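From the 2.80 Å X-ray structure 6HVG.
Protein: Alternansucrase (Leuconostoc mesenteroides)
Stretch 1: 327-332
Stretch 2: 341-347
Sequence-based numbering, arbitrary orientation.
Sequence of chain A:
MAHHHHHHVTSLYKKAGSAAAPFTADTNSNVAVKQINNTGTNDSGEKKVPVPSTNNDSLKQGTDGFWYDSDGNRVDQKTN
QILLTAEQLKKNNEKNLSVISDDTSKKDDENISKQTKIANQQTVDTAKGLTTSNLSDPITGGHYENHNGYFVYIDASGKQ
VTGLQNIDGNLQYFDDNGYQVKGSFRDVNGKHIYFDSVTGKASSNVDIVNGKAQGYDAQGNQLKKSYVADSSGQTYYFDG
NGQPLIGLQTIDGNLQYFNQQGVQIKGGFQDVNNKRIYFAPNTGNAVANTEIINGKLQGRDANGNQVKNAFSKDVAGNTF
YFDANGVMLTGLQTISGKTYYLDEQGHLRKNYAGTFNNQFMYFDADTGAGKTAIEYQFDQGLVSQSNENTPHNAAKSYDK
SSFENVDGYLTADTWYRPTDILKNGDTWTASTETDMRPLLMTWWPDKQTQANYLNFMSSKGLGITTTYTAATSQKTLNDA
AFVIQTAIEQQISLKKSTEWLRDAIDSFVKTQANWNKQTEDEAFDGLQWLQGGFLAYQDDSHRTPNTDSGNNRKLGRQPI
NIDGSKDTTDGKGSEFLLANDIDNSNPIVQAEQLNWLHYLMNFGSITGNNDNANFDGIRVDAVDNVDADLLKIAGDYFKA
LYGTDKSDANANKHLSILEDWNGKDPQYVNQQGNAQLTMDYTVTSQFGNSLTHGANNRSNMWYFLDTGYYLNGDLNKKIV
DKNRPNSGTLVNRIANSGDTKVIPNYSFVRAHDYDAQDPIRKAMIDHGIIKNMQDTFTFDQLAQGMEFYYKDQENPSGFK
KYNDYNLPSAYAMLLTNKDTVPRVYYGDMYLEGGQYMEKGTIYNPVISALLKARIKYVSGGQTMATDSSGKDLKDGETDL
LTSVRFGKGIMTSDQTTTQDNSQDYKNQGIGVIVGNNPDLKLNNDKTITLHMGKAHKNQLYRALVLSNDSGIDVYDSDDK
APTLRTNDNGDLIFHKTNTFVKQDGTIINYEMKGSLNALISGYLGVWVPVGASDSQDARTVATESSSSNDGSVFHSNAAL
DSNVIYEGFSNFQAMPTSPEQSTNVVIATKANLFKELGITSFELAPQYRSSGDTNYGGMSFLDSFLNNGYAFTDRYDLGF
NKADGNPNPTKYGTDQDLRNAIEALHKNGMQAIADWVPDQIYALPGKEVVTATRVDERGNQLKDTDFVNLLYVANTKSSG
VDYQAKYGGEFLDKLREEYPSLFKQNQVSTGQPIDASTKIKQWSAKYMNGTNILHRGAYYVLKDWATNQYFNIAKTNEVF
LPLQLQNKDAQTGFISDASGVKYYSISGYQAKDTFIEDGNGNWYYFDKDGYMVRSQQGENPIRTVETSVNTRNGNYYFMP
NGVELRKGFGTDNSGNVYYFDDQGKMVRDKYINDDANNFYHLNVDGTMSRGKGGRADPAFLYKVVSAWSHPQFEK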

ATOM      1  N   VAL A 327      13.909 -29.941  47.290  1.00 86.80           N
ATOM      2  CA  VAL A 327      14.412 -30.456  46.010  1.00 87.18           C
ATOM      3  C   VAL A 327      13.285 -30.555  44.986  1.00 82.92           C
ATOM      4  O   VAL A 327      12.198 -31.054  45.299  1.00 81.24           O
ATOM      5  CB  VAL A 327      15.052 -31.861  46.178  1.00 89.35           C
ATOM      6  CG1 VAL A 327      15.544 -32.407  44.839  1.00 87.31           C
ATOM      7  CG2 VAL A 327      16.171 -31.822  47.215  1.00 90.77           C
ATOM      8  N   MET A 328      13.552 -30.101  43.760  1.00 80.67           N
ATOM      9  CA  MET A 328      12.554 -30.127  42.691  1.00 78.87           C
ATOM     10  C   MET A 328      12.167 -31.567  42.344  1.00 79.43           C
ATOM     11  O   MET A 328      13.014 -32.459  42.279  1.00 81.93           O
ATOM     12  CB  MET A 328      13.066 -29.409  41.433  1.00 79.06           C
ATOM     13  CG  MET A 328      13.525 -30.350  40.338  1.00 78.88           C
ATOM     14  SD  MET A 328      13.917 -29.541  38.791  1.00 86.83           S
ATOM     15  CE  MET A 328      14.740 -30.880  37.926  1.00 80.36           C
ATOM     16  N   LEU A 329      10.877 -31.781  42.122  1.00 81.21           N
ATOM     17  CA  LEU A 329      10.360 -33.084  41.741  1.00 77.20           C
ATOM     18  C   LEU A 329      10.316 -33.257  40.219  1.00 76.16           C
ATOM     19  O   LEU A 329      10.233 -32.297  39.458  1.00 76.38           O
ATOM     20  CB  LEU A 329       8.966 -33.304  42.349  1.00 77.71           C
ATOM     21  CG  LEU A 329       8.865 -33.609  43.853  1.00 76.47           C
ATOM     22  CD1 LEU A 329       7.428 -33.911  44.246  1.00 74.80           C
ATOM     23  CD2 LEU A 329       9.763 -34.768  44.254  1.00 80.66           C
ATOM     24  N   THR A 330      10.345 -34.512  39.799  1.00 77.84           N
ATOM     25  CA  THR A 330      10.330 -34.906  38.389  1.00 76.13           C
ATOM     26  C   THR A 330       9.216 -35.931  38.166  1.00 71.31           C
ATOM     27  O   THR A 330       8.718 -36.570  39.092  1.00 69.69           O
ATOM     28  CB  THR A 330      11.670 -35.549  37.953  1.00 78.85           C
ATOM     29  OG1 THR A 330      11.563 -35.990  36.605  1.00 88.68           O
ATOM     30  CG2 THR A 330      12.054 -36.769  38.821  1.00 78.91           C
ATOM     31  N   GLY A 331       8.807 -36.071  36.922  1.00 69.08           N
ATOM     32  CA  GLY A 331       7.926 -37.160  36.546  1.00 69.29           C
ATOM     33  C   GLY A 331       6.491 -36.975  36.993  1.00 69.73           C
ATOM     34  O   GLY A 331       6.047 -35.879  37.340  1.00 73.33           O
ATOM     35  N   LEU A 332       5.772 -38.085  37.017  1.00 66.19           N
ATOM     36  CA  LEU A 332       4.377 -38.093  37.395  1.00 66.80           C
ATOM     37  C   LEU A 332       4.248 -37.983  38.910  1.00 65.05           C
ATOM     38  O   LEU A 332       4.817 -38.798  39.635  1.00 65.33           O
ATOM     39  CB  LEU A 332       3.740 -39.396  36.909  1.00 72.37           C
ATOM     40  CG  LEU A 332       2.304 -39.390  36.403  1.00 76.56           C
ATOM     41  CD1 LEU A 332       2.192 -38.615  35.095  1.00 77.89           C
ATOM     42  CD2 LEU A 332       1.832 -40.829  36.196  1.00 81.78           C
ATOM     43  N   TYR A 341       1.987 -33.761  35.714  1.00 47.67           N
ATOM     44  CA  TYR A 341       3.093 -34.356  35.011  1.00 48.51           C
ATOM     45  C   TYR A 341       4.229 -33.361  34.885  1.00 51.24           C
ATOM     46  O   TYR A 341       4.069 -32.318  34.287  1.00 50.86           O
ATOM     47  CB  TYR A 341       2.665 -34.874  33.639  1.00 46.71           C
ATOM     48  CG  TYR A 341       3.839 -35.190  32.725  1.00 46.48           C
ATOM     49  CD1 TYR A 341       4.772 -36.145  33.083  1.00 46.69           C
ATOM     50  CD2 TYR A 341       4.003 -34.523  31.514  1.00 47.48           C
ATOM     51  CE1 TYR A 341       5.834 -36.441  32.252  1.00 48.82           C
ATOM     52  CE2 TYR A 341       5.064 -34.787  30.687  1.00 49.90           C
ATOM     53  CZ  TYR A 341       5.982 -35.752  31.052  1.00 51.58           C
ATOM     54  OH  TYR A 341       7.037 -36.017  30.200  1.00 54.54           O
ATOM     55  N   LEU A 342       5.386 -33.706  35.427  1.00 53.49           N
ATOM     56  CA  LEU A 342       6.569 -32.867  35.312  1.00 55.27           C
ATOM     57  C   LEU A 342       7.547 -33.558  34.384  1.00 57.09           C
ATOM     58  O   LEU A 342       7.791 -34.751  34.494  1.00 60.72           O
ATOM     59  CB  LEU A 342       7.215 -32.647  36.681  1.00 58.29           C
ATOM     60  CG  LEU A 342       6.245 -32.155  37.788  1.00 57.96           C
ATOM     61  CD1 LEU A 342       6.667 -32.603  39.162  1.00 61.84           C
ATOM     62  CD2 LEU A 342       6.108 -30.642  37.815  1.00 57.25           C
ATOM     63  N   ASP A 343       8.119 -32.814  33.451  1.00 58.00           N
ATOM     64  CA  ASP A 343       9.044 -33.411  32.494  1.00 60.28           C
ATOM     65  C   ASP A 343      10.437 -33.597  33.094  1.00 64.90           C
ATOM     66  O   ASP A 343      10.647 -33.307  34.274  1.00 65.48           O
ATOM     67  CB  ASP A 343       9.088 -32.615  31.175  1.00 57.75           C
ATOM     68  CG  ASP A 343       9.804 -31.300  31.291  1.00 56.95           C
ATOM     69  OD1 ASP A 343      10.404 -31.010  32.339  1.00 58.82           O
ATOM     70  OD2 ASP A 343       9.793 -30.563  30.298  1.00 53.98           O
ATOM     71  N   GLU A 344      11.363 -34.084  32.271  1.00 72.75           N
ATOM     72  CA  GLU A 344      12.749 -34.387  32.687  1.00 79.53           C
ATOM     73  C   GLU A 344      13.440 -33.184  33.354  1.00 77.22           C
ATOM     74  O   GLU A 344      14.182 -33.347  34.336  1.00 76.28           O
ATOM     75  CB  GLU A 344      13.600 -34.886  31.492  1.00 85.69           C
ATOM     76  CG  GLU A 344      12.822 -35.565  30.380  1.00 91.77           C
ATOM     77  CD  GLU A 344      12.071 -34.568  29.487  1.00 96.50           C
ATOM     78  OE1 GLU A 344      12.449 -33.375  29.404  1.00 93.57           O
ATOM     79  OE2 GLU A 344      11.068 -34.974  28.876  1.00 96.88           O
ATOM     80  N   GLN A 345      13.171 -31.985  32.838  1.00 73.72           N
ATOM     81  CA  GLN A 345      13.739 -30.759  33.393  1.00 73.34           C
ATOM     82  C   GLN A 345      13.012 -30.283  34.663  1.00 73.32           C
ATOM     83  O   GLN A 345      13.458 -29.329  35.279  1.00 76.88           O
ATOM     84  CB  GLN A 345      13.700 -29.633  32.359  1.00 73.07           C
ATOM     85  CG  GLN A 345      14.328 -30.006  31.025  1.00 74.80           C
ATOM     86  CD  GLN A 345      14.752 -28.791  30.230  1.00 73.99           C
ATOM     87  OE1 GLN A 345      14.256 -28.537  29.131  1.00 76.27           O
ATOM     88  NE2 GLN A 345      15.664 -28.018  30.797  1.00 75.21           N
ATOM     89  N   GLY A 346      11.898 -30.928  35.035  1.00 69.25           N
ATOM     90  CA  GLY A 346      11.075 -30.518  36.172  1.00 64.98           C
ATOM     91  C   GLY A 346       9.988 -29.499  35.829  1.00 62.60           C
ATOM     92  O   GLY A 346       9.313 -28.998  36.741  1.00 61.29           O
ATOM     93  N   HIS A 347       9.804 -29.212  34.535  1.00 60.78           N
ATOM     94  CA  HIS A 347       8.764 -28.281  34.089  1.00 62.86           C
ATOM     95  C   HIS A 347       7.367 -28.905  34.188  1.00 61.57           C
ATOM     96  O   HIS A 347       7.147 -30.009  33.737  1.00 62.32           O
ATOM     97  CB  HIS A 347       8.997 -27.767  32.647  1.00 62.34           C
ATOM     98  CG  HIS A 347      10.318 -27.059  32.454  1.00 66.87           C
ATOM     99  ND1 HIS A 347      11.095 -26.646  33.517  1.00 71.62           N
ATOM    100  CD2 HIS A 347      10.990 -26.684  31.333  1.00 65.09           C
ATOM    101  CE1 HIS A 347      12.185 -26.051  33.068  1.00 69.56           C
ATOM    102  NE2 HIS A 347      12.150 -26.067  31.749  1.00 67.30           N
TER

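Stretch 1 approaches stretch 2 from one end of a tight turn and leaves along a short antiparallel pairing, so the contact changes in character from residue to residue. Val327 lies before the contact begins: its side chain is out of reach of stretch 2, and none of its surface is covered by the partner.

Met328 is the first residue to touch. Its CA-to-CB bond points toward stretch 2, and the long, unbranched side chain has chi2 and chi3 both t, although chi1, at 103°, lies between wells. The extended chain reaches the type I turn that runs from Asp343 to Gly346. Met328 CE comes to 3.3 Å from Gln345 O, and Met328 SD lies 4.0 Å from Gly346 CA. A flexible thioether suits this place because it can lie along a backbone without needing a polar partner. Gly346 suits its own place for two reasons. Its phi/psi of 89/7 would jam a CB against the carbonyl oxygen of the residue before, and an ideal CB would stand only 2.5 Å from Met328 SD, a clash. The turn itself is closed by the hydrogen bond from Gly346 N to Asp343 O, 2.8 Å, and further held by one from His347 N to the side-chain oxygen Asp343 OD1, 2.9 Å. One carboxylate oxygen of Asp343 thus serves its own loop, while Asp343 OD2 bonds elsewhere in the structure; its CA-to-CB bond points away from stretch 1.

Leu329 sets its CA-to-CB bond sideways, and the end of its side chain leads away from the partner. The base of the side chain nevertheless makes an apolar contact, Leu329 CB to Leu342 CD1 at 4.0 Å, while Leu329 O lies 3.6 Å from the same Leu342 CD1. Leu342 is buried and has the largest area covered in this contact, as befits a branched aliphatic residue packed against the passing chain.

Thr330 is exposed, and its CA-to-CB bond also points sideways. Its hydroxyl lies near the start of the turn, with Thr330 OG1 3.7 Å from Asp343 O, a proximity rather than a bond; a small polar side chain is at ease beside a carbonyl and close to solvent.

At Gly331 the backbones pair with Leu342. Leu342 N donates to Gly331 O at 3.0 Å with an angle of 158°, a well-directed bond. The return bond, Gly331 N to Leu342 O, is as short at 2.9 Å but bent to 123°, and is weak, so the pairing is loose. The positive phi of 75° favours glycine by itself.

Leu332, where the chain turns a corner, faces Tyr341 in a non-hydrogen-bonded antiparallel pair, their CA atoms 4.6 Å apart. The two side chains share a face of the sheet, which brings their carbon atoms together: Leu332 CD1 packs 4.0 Å from Tyr341 CB and lies obliquely to the tyrosine ring. Leucine offers a branched end that comes nearer than its CA-to-CB bond alone suggests.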